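PDB 2B7K: protein SCO1, mitochondrial from Saccharomyces cerevisiae, which is required for accumulation of cytochrome c oxidase subunits 1 and 2 and is thought to carry mitochondrial copper or insert it into the oxidase. Local coordinates for residues H25-Y30 against D91-L96; L82-D87 against L108-T113; D59-L64 against E98-F103; G41-I46 against M151-Q156; H144-Y149 against L161-D166. One frame throughout, in Å; residues are numbered along the deposited sequence. Where two conformers were deposited one is given.

Contact 1 of 5, residues H25-Y30 against D91-L96; sequences HLEDMY and DSPAVL
The pyrrolidine ring of P93 is met at two of its carbons, CG by the carboxylate of E27 and CB by the backbone carbonyl of M29. E27 starts with CG between its backbone N and carbonyl carbon (chi1 63°) and then runs extended, crossing the proline at about a right angle; OE1 ends 3.4 Å from P93 CG. On the next carbon, M29 O lies 3.4 Å from P93 CB. Neither approach is a hydrogen bond. In the thioredoxin-like fold of this copper-binding domain, the contact joins the end of strand 25-28 to the first turn of helix 93-100, where S92 OG accepts a weak N-cap bond from V95 N at 3.4 Å. M29 also leaves CA with CG between N and C (chi1 58°). Its CB faces L96 CB at 4.3 Å, and the chain then runs extended to touch K97 and L100. D28 OD1 takes Y30 N at 2.8 Å, from 49° above the carboxylate plane: an Asx turn that bends the chain directly after the strand.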
# COMPACT_ATOMS: atom_id res chain seq x y z
N HIS A 25 -11.40 -8.69 -1.31
CA HIS A 25 -11.86 -8.63 -2.69
C HIS A 25 -12.20 -7.18 -3.02
O HIS A 25 -13.17 -6.64 -2.50
CB HIS A 25 -13.11 -9.50 -2.83
CG HIS A 25 -13.51 -9.76 -4.25
ND1 HIS A 25 -13.04 -10.84 -4.97
CD2 HIS A 25 -14.35 -9.10 -5.08
CE1 HIS A 25 -13.56 -10.82 -6.18
NE2 HIS A 25 -14.36 -9.78 -6.27
N LEU A 26 -11.40 -6.55 -3.88
CA LEU A 26 -11.63 -5.16 -4.26
C LEU A 26 -11.53 -5.01 -5.77
O LEU A 26 -11.55 -6.00 -6.49
CB LEU A 26 -10.57 -4.26 -3.59
CG LEU A 26 -10.50 -4.31 -2.06
CD1 LEU A 26 -9.19 -3.72 -1.57
CD2 LEU A 26 -11.69 -3.55 -1.47
N GLU A 27 -11.45 -3.77 -6.24
CA GLU A 27 -11.28 -3.50 -7.66
C GLU A 27 -10.21 -2.42 -7.76
O GLU A 27 -10.08 -1.60 -6.85
CB GLU A 27 -12.58 -2.97 -8.28
CG GLU A 27 -13.04 -1.63 -7.71
CD GLU A 27 -14.24 -1.04 -8.44
OE1 GLU A 27 -14.84 -0.10 -7.90
OE2 GLU A 27 -14.56 -1.51 -9.55
N ASP A 28 -9.41 -2.42 -8.82
CA ASP A 28 -8.41 -1.36 -8.92
C ASP A 28 -9.09 -0.17 -9.59
O ASP A 28 -10.26 -0.27 -9.98
CB ASP A 28 -7.14 -1.80 -9.67
CG ASP A 28 -7.40 -2.15 -11.13
OD1 ASP A 28 -8.43 -1.75 -11.69
OD2 ASP A 28 -6.52 -2.84 -11.71
N MET A 29 -8.38 0.94 -9.71
CA MET A 29 -8.97 2.15 -10.28
C MET A 29 -9.34 2.06 -11.75
O MET A 29 -9.90 3.00 -12.31
CB MET A 29 -8.05 3.34 -10.04
CG MET A 29 -6.66 3.17 -10.60
SD MET A 29 -5.58 4.37 -9.84
CE MET A 29 -4.27 4.48 -11.05
N TYR A 30 -9.02 0.93 -12.38
CA TYR A 30 -9.36 0.74 -13.78
C TYR A 30 -10.54 -0.23 -13.90
O TYR A 30 -11.03 -0.49 -14.99
CB TYR A 30 -8.15 0.22 -14.55
CG TYR A 30 -7.01 1.21 -14.54
CD1 TYR A 30 -5.86 0.97 -13.78
CD2 TYR A 30 -7.10 2.42 -15.23
CE1 TYR A 30 -4.83 1.91 -13.72
CE2 TYR A 30 -6.08 3.37 -15.17
CZ TYR A 30 -4.95 3.11 -14.41
OH TYR A 30 -3.95 4.05 -14.35
N ASP A 91 -14.47 7.82 -2.77
CA ASP A 91 -13.33 7.38 -3.57
C ASP A 91 -13.62 6.28 -4.59
O ASP A 91 -13.23 5.13 -4.42
CB ASP A 91 -12.18 6.95 -2.65
CG ASP A 91 -11.50 8.14 -2.00
OD1 ASP A 91 -11.95 9.29 -2.21
OD2 ASP A 91 -10.50 7.94 -1.28
N SER A 92 -14.31 6.68 -5.65
CA SER A 92 -14.66 5.79 -6.74
C SER A 92 -13.41 5.61 -7.60
O SER A 92 -12.40 6.30 -7.41
CB SER A 92 -15.75 6.44 -7.59
OG SER A 92 -15.23 7.61 -8.20
N PRO A 93 -13.45 4.67 -8.55
CA PRO A 93 -12.27 4.48 -9.39
C PRO A 93 -11.82 5.78 -10.07
O PRO A 93 -10.63 6.06 -10.13
CB PRO A 93 -12.72 3.42 -10.38
CG PRO A 93 -13.61 2.56 -9.53
CD PRO A 93 -14.43 3.59 -8.78
N ALA A 94 -12.76 6.57 -10.58
CA ALA A 94 -12.40 7.83 -11.25
C ALA A 94 -11.75 8.83 -10.29
O ALA A 94 -10.78 9.50 -10.66
CB ALA A 94 -13.64 8.46 -11.89
N VAL A 95 -12.27 8.93 -9.08
CA VAL A 95 -11.71 9.84 -8.08
C VAL A 95 -10.29 9.43 -7.72
O VAL A 95 -9.41 10.29 -7.56
CB VAL A 95 -12.58 9.88 -6.81
CG1 VAL A 95 -11.83 10.61 -5.69
CG2 VAL A 95 -13.88 10.60 -7.10
N LEU A 96 -10.05 8.13 -7.58
CA LEU A 96 -8.71 7.66 -7.25
C LEU A 96 -7.73 7.92 -8.39
O LEU A 96 -6.58 8.27 -8.15
CB LEU A 96 -8.71 6.17 -6.90
CG LEU A 96 -9.37 5.81 -5.56
CD1 LEU A 96 -9.20 4.32 -5.31
CD2 LEU A 96 -8.73 6.60 -4.43

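Contact 2 of 5, residues L82-D87 against L108-T113; sequences LFITCD and LGLTGT
L110 packs against I84 on the sheet face they share with L82 and L108. From L110 CB, which sits 4.0 Å from F83 O, CG stands anti to the carbonyl carbon (chi1 -57°); beyond it CD1 meets I84 CG1 at 4.0 Å and, more loosely, L82 CD2 at 4.4 Å. L26 of the next strand and F34 of the one beyond touch this leucine. L82 and L108 lie side by side. The backbones run parallel, their segment axes 28° apart, joined by F83 N to L108 O at 2.9 Å, L110 N to F83 O at 2.8 Å, and T85 N to L110 O at 3.2 Å. At the strand ends the T85 CG2 methyl packs on T111 OG1 at 3.4 Å; T85 OG1 bonds D91 OD2, and T111 OG1 bonds D91 O. Strands 80-85 and 108-111, connected through helix 93-100, make the beta-alpha-beta crossover of this thioredoxin-like domain, with the F83 side chain, on the other face, about 5 Å from that of C57, a copper ligand by similarity.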
# COMPACT_ATOMS: atom_id res chain seq x y z
N LEU A 82 0.29 -0.18 -3.47
CA LEU A 82 -1.17 -0.15 -3.48
C LEU A 82 -1.72 0.88 -2.52
O LEU A 82 -1.30 0.95 -1.37
CB LEU A 82 -1.72 -1.53 -3.09
CG LEU A 82 -1.21 -2.70 -3.95
CD1 LEU A 82 -1.60 -4.03 -3.30
CD2 LEU A 82 -1.80 -2.58 -5.34
N PHE A 83 -2.65 1.70 -3.01
CA PHE A 83 -3.32 2.70 -2.19
C PHE A 83 -4.75 2.23 -2.01
O PHE A 83 -5.52 2.19 -2.96
CB PHE A 83 -3.32 4.07 -2.88
CG PHE A 83 -4.06 5.14 -2.11
CD1 PHE A 83 -5.16 5.77 -2.66
CD2 PHE A 83 -3.63 5.51 -0.83
CE1 PHE A 83 -5.85 6.78 -1.94
CE2 PHE A 83 -4.30 6.51 -0.11
CZ PHE A 83 -5.41 7.14 -0.67
N ILE A 84 -5.11 1.84 -0.79
CA ILE A 84 -6.46 1.36 -0.54
C ILE A 84 -7.25 2.44 0.20
O ILE A 84 -6.84 2.90 1.27
CB ILE A 84 -6.46 0.07 0.32
CG1 ILE A 84 -5.63 -1.01 -0.39
CG2 ILE A 84 -7.89 -0.42 0.51
CD1 ILE A 84 -5.63 -2.35 0.33
N THR A 85 -8.38 2.83 -0.37
CA THR A 85 -9.19 3.86 0.26
C THR A 85 -10.01 3.30 1.42
O THR A 85 -10.40 2.13 1.41
CB THR A 85 -10.16 4.53 -0.73
OG1 THR A 85 -10.85 5.61 -0.08
CG2 THR A 85 -11.18 3.52 -1.25
N CYS A 86 -10.18 4.18 2.42
CA CYS A 86 -11.03 3.88 3.57
C CYS A 86 -12.34 4.65 3.50
O CYS A 86 -13.10 4.67 4.43
CB CYS A 86 -10.29 4.21 4.87
SG CYS A 86 -8.83 3.19 5.18
N ASP A 87 -12.54 5.29 2.37
CA ASP A 87 -13.73 6.12 2.17
C ASP A 87 -14.41 5.71 0.85
O ASP A 87 -14.39 6.46 -0.13
CB ASP A 87 -13.35 7.60 2.15
CG ASP A 87 -14.56 8.52 1.95
OD1 ASP A 87 -15.70 8.05 2.13
OD2 ASP A 87 -14.36 9.71 1.63
N LEU A 108 -1.12 1.96 -7.41
CA LEU A 108 -2.42 1.53 -7.92
C LEU A 108 -3.47 1.72 -6.85
O LEU A 108 -3.34 1.18 -5.74
CB LEU A 108 -2.37 0.07 -8.34
CG LEU A 108 -3.65 -0.53 -8.94
CD1 LEU A 108 -3.98 0.15 -10.27
CD2 LEU A 108 -3.45 -2.03 -9.14
N GLY A 109 -4.53 2.46 -7.18
CA GLY A 109 -5.59 2.68 -6.22
C GLY A 109 -6.60 1.54 -6.22
O GLY A 109 -6.98 1.04 -7.28
N LEU A 110 -7.01 1.12 -5.02
CA LEU A 110 -7.99 0.04 -4.88
C LEU A 110 -9.19 0.56 -4.11
O LEU A 110 -9.04 1.32 -3.15
CB LEU A 110 -7.41 -1.15 -4.11
CG LEU A 110 -6.14 -1.83 -4.61
CD1 LEU A 110 -5.87 -3.07 -3.76
CD2 LEU A 110 -6.29 -2.21 -6.08
N THR A 111 -10.38 0.14 -4.52
CA THR A 111 -11.59 0.55 -3.85
C THR A 111 -12.63 -0.55 -4.03
O THR A 111 -12.33 -1.61 -4.55
CB THR A 111 -12.13 1.89 -4.40
OG1 THR A 111 -13.28 2.29 -3.64
CG2 THR A 111 -12.52 1.75 -5.87
N GLY A 112 -13.86 -0.28 -3.58
CA GLY A 112 -14.90 -1.28 -3.72
C GLY A 112 -16.15 -0.84 -2.99
O GLY A 112 -16.33 0.34 -2.74
N THR A 113 -17.01 -1.80 -2.68
CA THR A 113 -18.24 -1.48 -1.96
C THR A 113 -17.89 -1.26 -0.50
O THR A 113 -16.78 -1.57 -0.07
CB THR A 113 -19.24 -2.63 -2.05
OG1 THR A 113 -18.64 -3.81 -1.51
CG2 THR A 113 -19.64 -2.89 -3.50

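Contact 3 of 5, residues D59-L64 against E98-F103; sequences DELDKL and EYLSDF
Helix 56-75 and the turn L100-F103, of type I, come nearest at D62 and F103, 6.6 Å between CA atoms, with no direct hydrogen bond across. L61 carries the apolar part. Its CB lies over one face of the F103 ring, 3.8 Å from the centroid and 24° off the normal, a CH-pi contact displaced toward the CD2-CE2 rim. With CG anti to the carbonyl carbon (chi1 -70°), the leucine continues to CD1, which approaches the Y99 ring obliquely at CE2, 3.5 Å away, and L100 CD2 at 4.2 Å. Within segment 98-103 the two rings also meet: F103 CE1 sits over one face of Y99, offset toward the rim. D62 OD2 instead lies at the F103 ring edge near the plane, 3.2 Å from CE2, and the carboxylate is turned 52° from the ring. A water donates to D62 OD2 at 2.9 Å and to D102 O at 2.7 Å, bridging the segments. Y99 also touches C57 and P58, which brings this packing of helix 56-75 on the end of helix 93-100 and the turn behind it beside the probable copper site. Chemically, the contact divides: L61 carbons meet the F103 face and, obliquely, the Y99 ring, whereas at its outer side the carboxylate oxygen faces ring C-H groups, whose partial positive charge would suit it, and reaches the other backbone through water.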
# COMPACT_ATOMS: atom_id res chain seq x y z
N ASP A 59 1.32 13.66 2.13
CA ASP A 59 2.71 13.59 2.59
C ASP A 59 3.24 12.15 2.55
O ASP A 59 4.40 11.92 2.19
CB ASP A 59 2.84 14.13 4.02
CG ASP A 59 2.58 15.62 4.11
OD1 ASP A 59 2.99 16.37 3.19
OD2 ASP A 59 1.98 16.05 5.11
N GLU A 60 2.40 11.19 2.93
CA GLU A 60 2.81 9.78 2.93
C GLU A 60 3.02 9.27 1.50
O GLU A 60 3.98 8.56 1.22
CB GLU A 60 1.76 8.92 3.62
CG GLU A 60 1.63 9.16 5.12
CD GLU A 60 2.81 8.64 5.91
OE1 GLU A 60 3.92 9.19 5.78
OE2 GLU A 60 2.62 7.66 6.67
N LEU A 61 2.09 9.61 0.61
CA LEU A 61 2.20 9.18 -0.77
C LEU A 61 3.43 9.81 -1.43
O LEU A 61 4.06 9.20 -2.28
CB LEU A 61 0.92 9.54 -1.54
CG LEU A 61 -0.31 8.72 -1.14
CD1 LEU A 61 -1.54 9.30 -1.83
CD2 LEU A 61 -0.12 7.26 -1.53
N ASP A 62 3.76 11.04 -1.02
CA ASP A 62 4.94 11.70 -1.58
C ASP A 62 6.17 10.92 -1.14
O ASP A 62 7.05 10.63 -1.95
CB ASP A 62 5.04 13.14 -1.08
CG ASP A 62 4.27 14.12 -1.95
OD1 ASP A 62 4.17 15.31 -1.56
OD2 ASP A 62 3.78 13.71 -3.02
N LYS A 63 6.22 10.57 0.15
CA LYS A 63 7.35 9.82 0.68
C LYS A 63 7.48 8.48 -0.04
O LYS A 63 8.59 8.05 -0.38
CB LYS A 63 7.18 9.58 2.19
CG LYS A 63 8.37 8.88 2.85
CD LYS A 63 8.23 8.78 4.37
CE LYS A 63 7.02 7.94 4.78
NZ LYS A 63 6.89 7.84 6.27
N LEU A 64 6.34 7.82 -0.29
CA LEU A 64 6.34 6.54 -0.98
C LEU A 64 6.95 6.67 -2.38
O LEU A 64 7.69 5.80 -2.83
CB LEU A 64 4.91 5.98 -1.07
CG LEU A 64 4.72 4.67 -1.85
CD1 LEU A 64 5.53 3.56 -1.18
CD2 LEU A 64 3.24 4.30 -1.90
N GLU A 98 -7.79 10.35 -10.53
CA GLU A 98 -7.45 11.77 -10.53
C GLU A 98 -6.55 12.13 -9.35
O GLU A 98 -5.58 12.87 -9.51
CB GLU A 98 -8.72 12.63 -10.50
CG GLU A 98 -8.43 14.12 -10.43
CD GLU A 98 -9.65 14.97 -10.71
OE1 GLU A 98 -9.56 16.20 -10.51
OE2 GLU A 98 -10.69 14.42 -11.13
N TYR A 99 -6.87 11.61 -8.18
CA TYR A 99 -6.07 11.88 -6.98
C TYR A 99 -4.64 11.37 -7.15
O TYR A 99 -3.68 12.09 -6.85
CB TYR A 99 -6.70 11.20 -5.76
CG TYR A 99 -5.95 11.42 -4.47
CD1 TYR A 99 -5.87 12.70 -3.90
CD2 TYR A 99 -5.35 10.36 -3.79
CE1 TYR A 99 -5.20 12.90 -2.69
CE2 TYR A 99 -4.68 10.55 -2.58
CZ TYR A 99 -4.61 11.83 -2.03
OH TYR A 99 -4.00 12.02 -0.81
N LEU A 100 -4.50 10.14 -7.64
CA LEU A 100 -3.17 9.56 -7.81
C LEU A 100 -2.36 10.10 -8.97
O LEU A 100 -1.15 9.86 -9.05
CB LEU A 100 -3.28 8.03 -7.91
CG LEU A 100 -3.73 7.32 -6.63
CD1 LEU A 100 -3.81 5.82 -6.87
CD2 LEU A 100 -2.75 7.63 -5.48
N SER A 101 -3.00 10.86 -9.86
CA SER A 101 -2.29 11.43 -11.00
C SER A 101 -1.21 12.39 -10.53
O SER A 101 -0.28 12.72 -11.28
CB SER A 101 -3.27 12.14 -11.95
OG SER A 101 -3.84 13.28 -11.34
N ASP A 102 -1.31 12.84 -9.28
CA ASP A 102 -0.33 13.76 -8.71
C ASP A 102 0.78 13.04 -7.97
O ASP A 102 1.64 13.68 -7.35
CB ASP A 102 -1.03 14.75 -7.78
CG ASP A 102 -1.85 15.78 -8.54
OD1 ASP A 102 -2.76 16.39 -7.94
OD2 ASP A 102 -1.58 15.99 -9.74
N PHE A 103 0.79 11.71 -8.03
CA PHE A 103 1.81 10.93 -7.34
C PHE A 103 2.51 9.92 -8.26
O PHE A 103 2.25 9.88 -9.46
CB PHE A 103 1.20 10.23 -6.13
CG PHE A 103 0.56 11.18 -5.15
CD1 PHE A 103 -0.81 11.42 -5.18
CD2 PHE A 103 1.33 11.85 -4.21
CE1 PHE A 103 -1.40 12.31 -4.29
CE2 PHE A 103 0.75 12.75 -3.31
CZ PHE A 103 -0.62 12.98 -3.36
O HOH W 1 2.42 15.06 -5.17

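Contact 4 of 5, residues G41-I46 against M151-Q156; sequences GKFSII and MDPEGQ
F43 holds an unusual first torsion (chi1 -94°), and its ring presents one face to P153. CD of the proline stands over the ring centre, 3.6 Å from the centroid and only 12° off the normal, a nearly vertical CH-pi contact. CE1 of the ring meets D152 CB at 3.7 Å, the carboxylate plane standing 78° to the aromatic one. Further along, M151 sets CG anti to its carbonyl carbon and bends at chi2 and chi3; its CG touches I46 CD1 at 3.9 Å before the chain turns off at the sulfur. S44 and M151 form an antiparallel hydrogen-bonded pair, S44 N giving to M151 O at 2.9 Å and M151 N to S44 O at 2.8 Å. Beyond it, G41 N reaches P153 O at 2.8 Å. D152 OD1 accepts E154 N and Q156 N from opposite faces of its carboxylate plane, a double grip that should restrain the carboxylate's rotation. The former bond makes an Asx turn, within the type I turn D152-G155: the arrangement is a beta-hairpin connection between strands 148-151 and 157-161, packed against the start of central strand 44-49 in the thioredoxin-like sheet.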
# COMPACT_ATOMS: atom_id res chain seq x y z
N GLY A 41 3.69 -13.64 -5.50
CA GLY A 41 4.76 -13.49 -6.47
C GLY A 41 5.52 -12.18 -6.47
O GLY A 41 6.34 -11.94 -7.36
N LYS A 42 5.26 -11.31 -5.51
CA LYS A 42 5.97 -10.04 -5.47
C LYS A 42 5.90 -9.35 -4.12
O LYS A 42 5.11 -9.74 -3.27
CB LYS A 42 5.43 -9.11 -6.56
CG LYS A 42 3.93 -9.19 -6.75
CD LYS A 42 3.53 -8.62 -8.10
CE LYS A 42 2.08 -8.93 -8.43
NZ LYS A 42 1.72 -8.48 -9.80
N PHE A 43 6.76 -8.36 -3.91
CA PHE A 43 6.75 -7.61 -2.67
C PHE A 43 5.80 -6.46 -2.89
O PHE A 43 5.97 -5.69 -3.84
CB PHE A 43 8.16 -7.11 -2.34
CG PHE A 43 8.93 -8.02 -1.44
CD1 PHE A 43 8.64 -8.06 -0.08
CD2 PHE A 43 9.91 -8.86 -1.94
CE1 PHE A 43 9.32 -8.93 0.77
CE2 PHE A 43 10.60 -9.74 -1.11
CZ PHE A 43 10.30 -9.77 0.25
N SER A 44 4.80 -6.34 -2.04
CA SER A 44 3.82 -5.29 -2.17
C SER A 44 3.91 -4.36 -0.97
O SER A 44 4.28 -4.79 0.12
CB SER A 44 2.41 -5.89 -2.25
OG SER A 44 2.31 -6.81 -3.32
N ILE A 45 3.58 -3.10 -1.17
CA ILE A 45 3.58 -2.15 -0.08
C ILE A 45 2.21 -1.48 -0.14
O ILE A 45 1.82 -0.88 -1.14
CB ILE A 45 4.75 -1.14 -0.20
CG1 ILE A 45 4.77 -0.25 1.04
CG2 ILE A 45 4.64 -0.33 -1.50
CD1 ILE A 45 6.11 0.45 1.29
N ILE A 46 1.46 -1.62 0.95
CA ILE A 46 0.11 -1.11 1.04
C ILE A 46 -0.06 0.08 1.96
O ILE A 46 0.49 0.11 3.06
CB ILE A 46 -0.84 -2.22 1.51
CG1 ILE A 46 -0.72 -3.42 0.58
CG2 ILE A 46 -2.28 -1.71 1.57
CD1 ILE A 46 -1.44 -4.66 1.08
N MET A 151 4.23 -6.55 2.30
CA MET A 151 3.81 -7.94 2.20
C MET A 151 4.76 -8.69 1.28
O MET A 151 5.08 -8.20 0.20
CB MET A 151 2.38 -8.02 1.64
CG MET A 151 1.40 -7.03 2.26
SD MET A 151 1.15 -7.23 4.05
CE MET A 151 0.01 -8.61 4.08
N ASP A 152 5.20 -9.88 1.68
CA ASP A 152 6.13 -10.65 0.86
C ASP A 152 5.46 -11.42 -0.28
O ASP A 152 4.23 -11.45 -0.40
CB ASP A 152 6.98 -11.60 1.73
CG ASP A 152 6.18 -12.74 2.34
OD1 ASP A 152 5.11 -13.10 1.81
OD2 ASP A 152 6.65 -13.30 3.35
N PRO A 153 6.27 -12.04 -1.17
CA PRO A 153 5.75 -12.80 -2.31
C PRO A 153 4.77 -13.92 -1.98
O PRO A 153 4.13 -14.47 -2.87
CB PRO A 153 7.02 -13.32 -2.98
CG PRO A 153 7.98 -12.20 -2.73
CD PRO A 153 7.73 -11.88 -1.27
N GLU A 154 4.66 -14.28 -0.70
CA GLU A 154 3.72 -15.32 -0.29
C GLU A 154 2.48 -14.67 0.31
O GLU A 154 1.62 -15.35 0.86
CB GLU A 154 4.38 -16.27 0.71
CG GLU A 154 5.53 -17.07 0.11
CD GLU A 154 6.23 -17.97 1.12
OE1 GLU A 154 7.20 -18.65 0.73
OE2 GLU A 154 5.81 -17.99 2.30
N GLY A 155 2.40 -13.35 0.19
CA GLY A 155 1.26 -12.61 0.71
C GLY A 155 1.25 -12.44 2.22
O GLY A 155 0.21 -12.11 2.80
N GLN A 156 2.40 -12.65 2.85
CA GLN A 156 2.50 -12.53 4.30
C GLN A 156 3.04 -11.18 4.74
O GLN A 156 3.90 -10.60 4.09
CB GLN A 156 3.41 -13.63 4.85
CG GLN A 156 2.96 -15.03 4.48
CD GLN A 156 1.52 -15.29 4.89
OE1 GLN A 156 1.18 -15.25 6.07
NE2 GLN A 156 0.67 -15.56 3.90

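Contact 5 of 5, residues H144-Y149 against L161-D166; sequences HSIFFY and LGRNYD
F148 O accepts L161 N at 2.8 Å, the shortest polar bond across these segments. The return bond, F148 N to L161 O, is longer at 3.0 Å and more bent, with an N-H...O angle of 151°. L161 O is also approached by F147 CA at 3.6 Å in a CA-H...O contact, and it lies near the plane of the F148 ring, at the edge, 3.6 Å from CD1. This hydrogen-bonded antiparallel pair belongs to the hairpin of strands 148-151 and 157-161, the latter outermost in the mixed sheet of the thioredoxin-like fold. F148 and L161 point to the same sheet face; F148 goes on to meet Y47 and W67, while L161 touches I174 of helix 169-180. F147 has CG anti to its carbonyl carbon (chi1 -66°), and G162, with no side chain, lets CD2 of that ring come obliquely to its CA at 3.7 Å. From I146, CG2 crosses obliquely to R163 NE at 3.9 Å, where the arginine chain bends at chi3 (-72°), a van der Waals contact with the guanidinium end. The type I turn G162-Y165 then carries the chain toward helix 169-180, whereas segment 144-149 starts at H144, by similarity a copper ligand.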
# COMPACT_ATOMS: atom_id res chain seq x y z
N HIS A 144 -5.01 7.49 11.83
CA HIS A 144 -4.61 6.09 11.68
C HIS A 144 -4.16 5.68 10.29
O HIS A 144 -3.87 4.50 10.05
CB HIS A 144 -5.74 5.18 12.18
CG HIS A 144 -5.95 5.24 13.66
ND1 HIS A 144 -6.54 6.31 14.29
CD2 HIS A 144 -5.60 4.37 14.64
CE1 HIS A 144 -6.55 6.11 15.60
NE2 HIS A 144 -5.98 4.94 15.84
N SER A 145 -4.10 6.63 9.36
CA SER A 145 -3.63 6.35 8.00
C SER A 145 -2.15 6.70 8.05
O SER A 145 -1.67 7.57 7.31
CB SER A 145 -4.34 7.26 6.98
OG SER A 145 -5.74 7.05 6.99
N ILE A 146 -1.42 6.01 8.93
CA ILE A 146 -0.01 6.29 9.12
C ILE A 146 1.01 5.19 8.86
O ILE A 146 2.21 5.45 8.93
CB ILE A 146 0.22 6.82 10.55
CG1 ILE A 146 -0.31 5.81 11.57
CG2 ILE A 146 -0.47 8.17 10.73
CD1 ILE A 146 -0.13 6.21 13.02
N PHE A 147 0.57 3.96 8.58
CA PHE A 147 1.55 2.89 8.31
C PHE A 147 1.54 2.41 6.87
O PHE A 147 0.53 2.49 6.19
CB PHE A 147 1.29 1.64 9.16
CG PHE A 147 1.48 1.83 10.62
CD1 PHE A 147 0.40 2.03 11.46
CD2 PHE A 147 2.76 1.78 11.18
CE1 PHE A 147 0.57 2.18 12.84
CE2 PHE A 147 2.95 1.93 12.55
CZ PHE A 147 1.85 2.13 13.38
N PHE A 148 2.70 1.90 6.43
CA PHE A 148 2.82 1.28 5.12
C PHE A 148 2.99 -0.19 5.51
O PHE A 148 3.74 -0.50 6.43
CB PHE A 148 4.07 1.75 4.37
CG PHE A 148 3.97 3.15 3.83
CD1 PHE A 148 4.56 4.21 4.50
CD2 PHE A 148 3.29 3.40 2.64
CE1 PHE A 148 4.48 5.51 4.00
CE2 PHE A 148 3.20 4.70 2.13
CZ PHE A 148 3.80 5.75 2.81
N TYR A 149 2.25 -1.08 4.85
CA TYR A 149 2.34 -2.50 5.16
C TYR A 149 3.09 -3.23 4.05
O TYR A 149 2.65 -3.24 2.90
CB TYR A 149 0.93 -3.10 5.32
CG TYR A 149 0.09 -2.36 6.34
CD1 TYR A 149 -0.50 -1.14 6.03
CD2 TYR A 149 -0.08 -2.87 7.63
CE1 TYR A 149 -1.24 -0.43 6.99
CE2 TYR A 149 -0.81 -2.17 8.59
CZ TYR A 149 -1.38 -0.95 8.26
OH TYR A 149 -2.07 -0.24 9.22
N LEU A 161 5.89 0.18 8.13
CA LEU A 161 6.77 1.34 8.22
C LEU A 161 5.94 2.55 8.61
O LEU A 161 5.07 3.00 7.86
CB LEU A 161 7.48 1.58 6.89
CG LEU A 161 8.38 0.43 6.42
CD1 LEU A 161 7.57 -0.56 5.61
CD2 LEU A 161 9.53 0.97 5.58
N GLY A 162 6.19 3.03 9.82
CA GLY A 162 5.48 4.19 10.34
C GLY A 162 6.11 5.50 9.91
O GLY A 162 7.04 5.52 9.10
N ARG A 163 5.61 6.59 10.46
CA ARG A 163 6.12 7.90 10.10
C ARG A 163 7.53 8.18 10.60
O ARG A 163 8.15 9.15 10.18
CB ARG A 163 5.16 8.98 10.59
CG ARG A 163 3.84 8.96 9.86
CD ARG A 163 3.10 10.28 10.03
NE ARG A 163 2.58 10.44 11.38
CZ ARG A 163 2.10 11.59 11.85
NH1 ARG A 163 1.65 11.64 13.09
NH2 ARG A 163 2.09 12.67 11.09
N ASN A 164 8.03 7.32 11.47
CA ASN A 164 9.38 7.53 11.99
C ASN A 164 10.45 7.11 10.99
O ASN A 164 11.65 7.29 11.24
CB ASN A 164 9.54 6.81 13.33
CG ASN A 164 8.89 7.57 14.46
OD1 ASN A 164 9.28 8.70 14.76
ND2 ASN A 164 7.87 6.98 15.08
N TYR A 165 10.02 6.53 9.87
CA TYR A 165 10.97 6.16 8.82
C TYR A 165 10.94 7.33 7.84
O TYR A 165 9.87 7.78 7.44
CB TYR A 165 10.54 4.88 8.10
CG TYR A 165 10.84 3.62 8.87
CD1 TYR A 165 9.87 3.00 9.65
CD2 TYR A 165 12.11 3.03 8.80
CE1 TYR A 165 10.15 1.83 10.35
CE2 TYR A 165 12.40 1.87 9.50
CZ TYR A 165 11.42 1.27 10.26
OH TYR A 165 11.70 0.10 10.94
N ASP A 166 12.12 7.81 7.45
CA ASP A 166 12.19 8.92 6.52
C ASP A 166 12.55 8.42 5.12
O ASP A 166 12.60 7.21 4.89
CB ASP A 166 13.22 9.95 7.00
CG ASP A 166 14.64 9.40 7.04
OD1 ASP A 166 15.52 10.10 7.58
OD2 ASP A 166 14.87 8.28 6.53

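Contacts 1 and 2 sit 6 Å apart between centres and interlock through D91, which bonds T85, and through E27 N, 2.9 Å from T111 O, which joins adjacent strands. Contact 3 lies against the sheet beside contact 2, with F83 packed on Y99. The sheet continues from contact 2 into contact 4 by L82 N to I45 O at 2.9 Å, then into contact 5 by Y149 N to I46 O at 2.8 Å. K63 NZ, 3.2 Å from Y165 O, ties contact 3 to contact 5. Contacts 2, 3 and 5 lie by the probable copper ligands C53, C57 and H144: between side chains, Y99 is about 4 Å from C57, F83 about 5 Å and I146 about 8 Å, whereas contact 4 lies away from the site.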